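Local coordinates for protein Ulp1-like SUMO protease (Chaetomium thermophilum, PDB 6DG4) that probably removes SUMO from modified proteins as a cysteine protease of the Ulp1 type, its catalytic domain being the part in this structure, at residues A73-T78 with F248-L253. Numbering follows the deposited sequence.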
ATOM      1  N   ALA A  73       3.914  -3.264   4.968  1.00  9.27           N
ATOM      2  CA  ALA A  73       4.237  -2.697   6.267  1.00  9.82           C
ATOM      3  C   ALA A  73       4.909  -3.729   7.155  1.00 10.11           C
ATOM      4  O   ALA A  73       5.886  -3.425   7.846  1.00 11.17           O
ATOM      5  CB  ALA A  73       2.971  -2.162   6.931  1.00 10.36           C
ATOM      6  N   ASP A  74       4.407  -4.962   7.143  1.00  9.36           N
ATOM      7  CA  ASP A  74       4.986  -5.983   8.006  1.00 10.76           C
ATOM      8  C   ASP A  74       6.408  -6.336   7.583  1.00 10.43           C
ATOM      9  O   ASP A  74       7.259  -6.616   8.437  1.00 11.09           O
ATOM     10  CB  ASP A  74       4.102  -7.222   8.029  1.00 12.44           C
ATOM     11  CG  ASP A  74       4.394  -8.098   9.210  1.00 16.80           C
ATOM     12  OD1 ASP A  74       4.262  -7.613  10.354  1.00 19.82           O
ATOM     13  OD2 ASP A  74       4.769  -9.259   8.996  1.00 18.00           O
ATOM     14  N   TYR A  75       6.690  -6.332   6.275  1.00  9.80           N
ATOM     15  CA  TYR A  75       8.066  -6.522   5.831  1.00  9.53           C
ATOM     16  C   TYR A  75       8.985  -5.486   6.477  1.00  9.88           C
ATOM     17  O   TYR A  75      10.041  -5.824   7.023  1.00 10.99           O
ATOM     18  CB  TYR A  75       8.193  -6.474   4.296  1.00 11.18           C
ATOM     19  CG  TYR A  75       9.651  -6.370   3.932  1.00 10.54           C
ATOM     20  CD1 TYR A  75      10.457  -7.500   3.859  1.00 11.09           C
ATOM     21  CD2 TYR A  75      10.247  -5.130   3.758  1.00 11.54           C
ATOM     22  CE1 TYR A  75      11.813  -7.385   3.602  1.00 11.98           C
ATOM     23  CE2 TYR A  75      11.587  -5.007   3.495  1.00 12.50           C
ATOM     24  CZ  TYR A  75      12.366  -6.128   3.425  1.00 13.86           C
ATOM     25  OH  TYR A  75      13.706  -5.970   3.182  1.00 16.67           O
ATOM     26  N   VAL A  76       8.600  -4.210   6.411  1.00 10.18           N
ATOM     27  CA  VAL A  76       9.465  -3.153   6.923  1.00 10.22           C
ATOM     28  C   VAL A  76       9.651  -3.297   8.426  1.00 10.78           C
ATOM     29  O   VAL A  76      10.768  -3.174   8.945  1.00 11.54           O
ATOM     30  CB  VAL A  76       8.909  -1.767   6.544  1.00 11.16           C
ATOM     31  CG1 VAL A  76       9.717  -0.676   7.226  1.00 12.46           C
ATOM     32  CG2 VAL A  76       8.921  -1.571   5.025  1.00 11.63           C
ATOM     33  N   ASN A  77       8.564  -3.562   9.150  1.00 10.32           N
ATOM     34  CA  ASN A  77       8.648  -3.626  10.602  1.00 11.70           C
ATOM     35  C   ASN A  77       9.499  -4.801  11.048  1.00 12.20           C
ATOM     36  O   ASN A  77      10.269  -4.690  12.009  1.00 14.13           O
ATOM     37  CB  ASN A  77       7.246  -3.708  11.191  1.00 11.81           C
ATOM     38  CG  ASN A  77       6.473  -2.430  10.993  1.00 11.82           C
ATOM     39  OD1 ASN A  77       7.056  -1.347  10.930  1.00 12.36           O
ATOM     40  ND2 ASN A  77       5.160  -2.541  10.883  1.00 11.21           N
ATOM     41  N   THR A  78       9.376  -5.936  10.366  1.00 13.02           N
ATOM     42  CA  THR A  78      10.215  -7.084  10.683  1.00 14.84           C
ATOM     43  C   THR A  78      11.677  -6.802  10.365  1.00 16.53           C
ATOM     44  O   THR A  78      12.565  -7.122  11.163  1.00 19.42           O
ATOM     45  CB  THR A  78       9.700  -8.295   9.909  1.00 17.00           C
ATOM     46  OG1 THR A  78       8.395  -8.628  10.396  1.00 19.26           O
ATOM     47  CG2 THR A  78      10.618  -9.482  10.072  1.00 20.19           C
ATOM     48  N   PHE A 248       9.961 -14.148  -1.611  1.00  9.63           N
ATOM     49  CA  PHE A 248       9.476 -12.808  -1.921  1.00  9.50           C
ATOM     50  C   PHE A 248       9.929 -11.765  -0.909  1.00 10.09           C
ATOM     51  O   PHE A 248       9.333 -10.690  -0.823  1.00 11.86           O
ATOM     52  CB  PHE A 248       7.956 -12.821  -2.115  1.00  9.45           C
ATOM     53  CG  PHE A 248       7.525 -13.743  -3.219  1.00  9.73           C
ATOM     54  CD1 PHE A 248       7.987 -13.544  -4.507  1.00 12.70           C
ATOM     55  CD2 PHE A 248       6.712 -14.832  -2.972  1.00 11.19           C
ATOM     56  CE1 PHE A 248       7.634 -14.398  -5.530  1.00 12.29           C
ATOM     57  CE2 PHE A 248       6.356 -15.690  -3.997  1.00 12.30           C
ATOM     58  CZ  PHE A 248       6.820 -15.474  -5.271  1.00 11.52           C
ATOM     59  N   THR A 249      10.996 -12.037  -0.166  1.00 10.66           N
ATOM     60  CA  THR A 249      11.578 -10.976   0.636  1.00 12.15           C
ATOM     61  C   THR A 249      11.934  -9.788  -0.254  1.00 11.94           C
ATOM     62  O   THR A 249      12.297  -9.939  -1.425  1.00 15.12           O
ATOM     63  CB  THR A 249      12.811 -11.466   1.391  1.00 13.60           C
ATOM     64  OG1 THR A 249      13.297 -10.395   2.211  1.00 14.28           O
ATOM     65  CG2 THR A 249      13.909 -11.916   0.437  1.00 16.08           C
ATOM     66  N   LEU A 250      11.793  -8.593   0.311  1.00 12.34           N
ATOM     67  CA  LEU A 250      12.166  -7.357  -0.362  1.00 12.63           C
ATOM     68  C   LEU A 250      13.588  -6.921  -0.012  1.00 13.87           C
ATOM     69  O   LEU A 250      13.982  -5.805  -0.360  1.00 15.78           O
ATOM     70  CB  LEU A 250      11.137  -6.261  -0.046  1.00 13.00           C
ATOM     71  CG  LEU A 250       9.709  -6.526  -0.555  1.00 12.40           C
ATOM     72  CD1 LEU A 250       8.692  -5.594   0.096  1.00 12.96           C
ATOM     73  CD2 LEU A 250       9.617  -6.414  -2.078  1.00 15.14           C
ATOM     74  N   ASP A 251      14.375  -7.800   0.626  1.00 14.36           N
ATOM     75  CA  ASP A 251      15.708  -7.439   1.104  1.00 15.96           C
ATOM     76  C   ASP A 251      16.602  -6.874   0.001  1.00 17.00           C
ATOM     77  O   ASP A 251      17.395  -5.961   0.247  1.00 17.91           O
ATOM     78  CB  ASP A 251      16.402  -8.660   1.716  1.00 17.58           C
ATOM     79  CG  ASP A 251      15.938  -8.973   3.132  1.00 20.36           C
ATOM     80  OD1 ASP A 251      15.146  -8.208   3.734  1.00 18.99           O
ATOM     81  OD2 ASP A 251      16.390 -10.017   3.648  1.00 22.43           O
ATOM     82  N   ASP A 252      16.530  -7.428  -1.208  1.00 17.05           N
ATOM     83  CA  ASP A 252      17.451  -6.985  -2.252  1.00 16.84           C
ATOM     84  C   ASP A 252      17.070  -5.635  -2.849  1.00 18.18           C
ATOM     85  O   ASP A 252      17.824  -5.120  -3.679  1.00 20.57           O
ATOM     86  CB  ASP A 252      17.620  -8.045  -3.349  1.00 15.35           C
ATOM     87  CG  ASP A 252      16.330  -8.362  -4.079  1.00 16.56           C
ATOM     88  OD1 ASP A 252      15.253  -7.919  -3.629  1.00 18.50           O
ATOM     89  OD2 ASP A 252      16.403  -9.077  -5.108  1.00 16.96           O
ATOM     90  N   LEU A 253      15.930  -5.065  -2.448  1.00 17.55           N
ATOM     91  CA  LEU A 253      15.546  -3.706  -2.795  1.00 19.75           C
ATOM     92  C   LEU A 253      15.572  -2.761  -1.601  1.00 22.83           C
ATOM     93  O   LEU A 253      15.494  -1.543  -1.793  1.00 23.15           O
ATOM     94  CB  LEU A 253      14.120  -3.694  -3.361  1.00 17.06           C
ATOM     95  CG  LEU A 253      13.844  -4.565  -4.582  1.00 17.85           C
ATOM     96  CD1 LEU A 253      12.345  -4.789  -4.715  1.00 18.90           C
ATOM     97  CD2 LEU A 253      14.419  -3.911  -5.822  1.00 20.85           C
TER
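Y75 reaches from helix 62-80 across to the loop after helix 228-241 and lays its ring against L250. The tight part of the contact is that ring face: L250 CB sits over the centre of the ring, 3.7 Å from the Y75 centroid and only 13° off the ring normal, a CH-pi contact. Farther back, L250 CD1 covers the inner end of the ring, 4.0 Å from Y75 CG. Both side chains also touch L215 of helix 202-215, so the buried half of the contact joins two helices of the Ulp1 (peptidase C48) catalytic domain to the C-terminal tail of the chain. With CG turned anti to the backbone N (chi1 168°), the Y75 ring stretches out from its helix and carries the hydroxyl to the loop. There the packing gives way to a polar, solvent-facing edge, where D251 is exposed. Y75 OH donates to D251 OD1 at 2.7 Å, and OD1 accepts through its anti lone pair, the one facing away from the other carboxylate oxygen; OD1 lies in the plane of the ring, while the carboxylate as a whole is turned 58° from it. K79, one turn further along the same helix as Y75, makes a long, weak ion pair with the same oxygen. Beside this, T249 OG1 comes to the ring edge, 3.6 Å from Y75 CE1, and accepts from the backbone N of D251 at 3.2 Å, an ST turn placed where the loop meets the tyrosine ring. A leucine in place of Y75 would probably leave D251 OD1 without its hydroxyl donor and uncover part of L250 CB, where the flat ring now lies. D252, the next residue after D251, makes a salt bridge through OD2 with R9 NE, linking the tail to the N-terminal part of the chain.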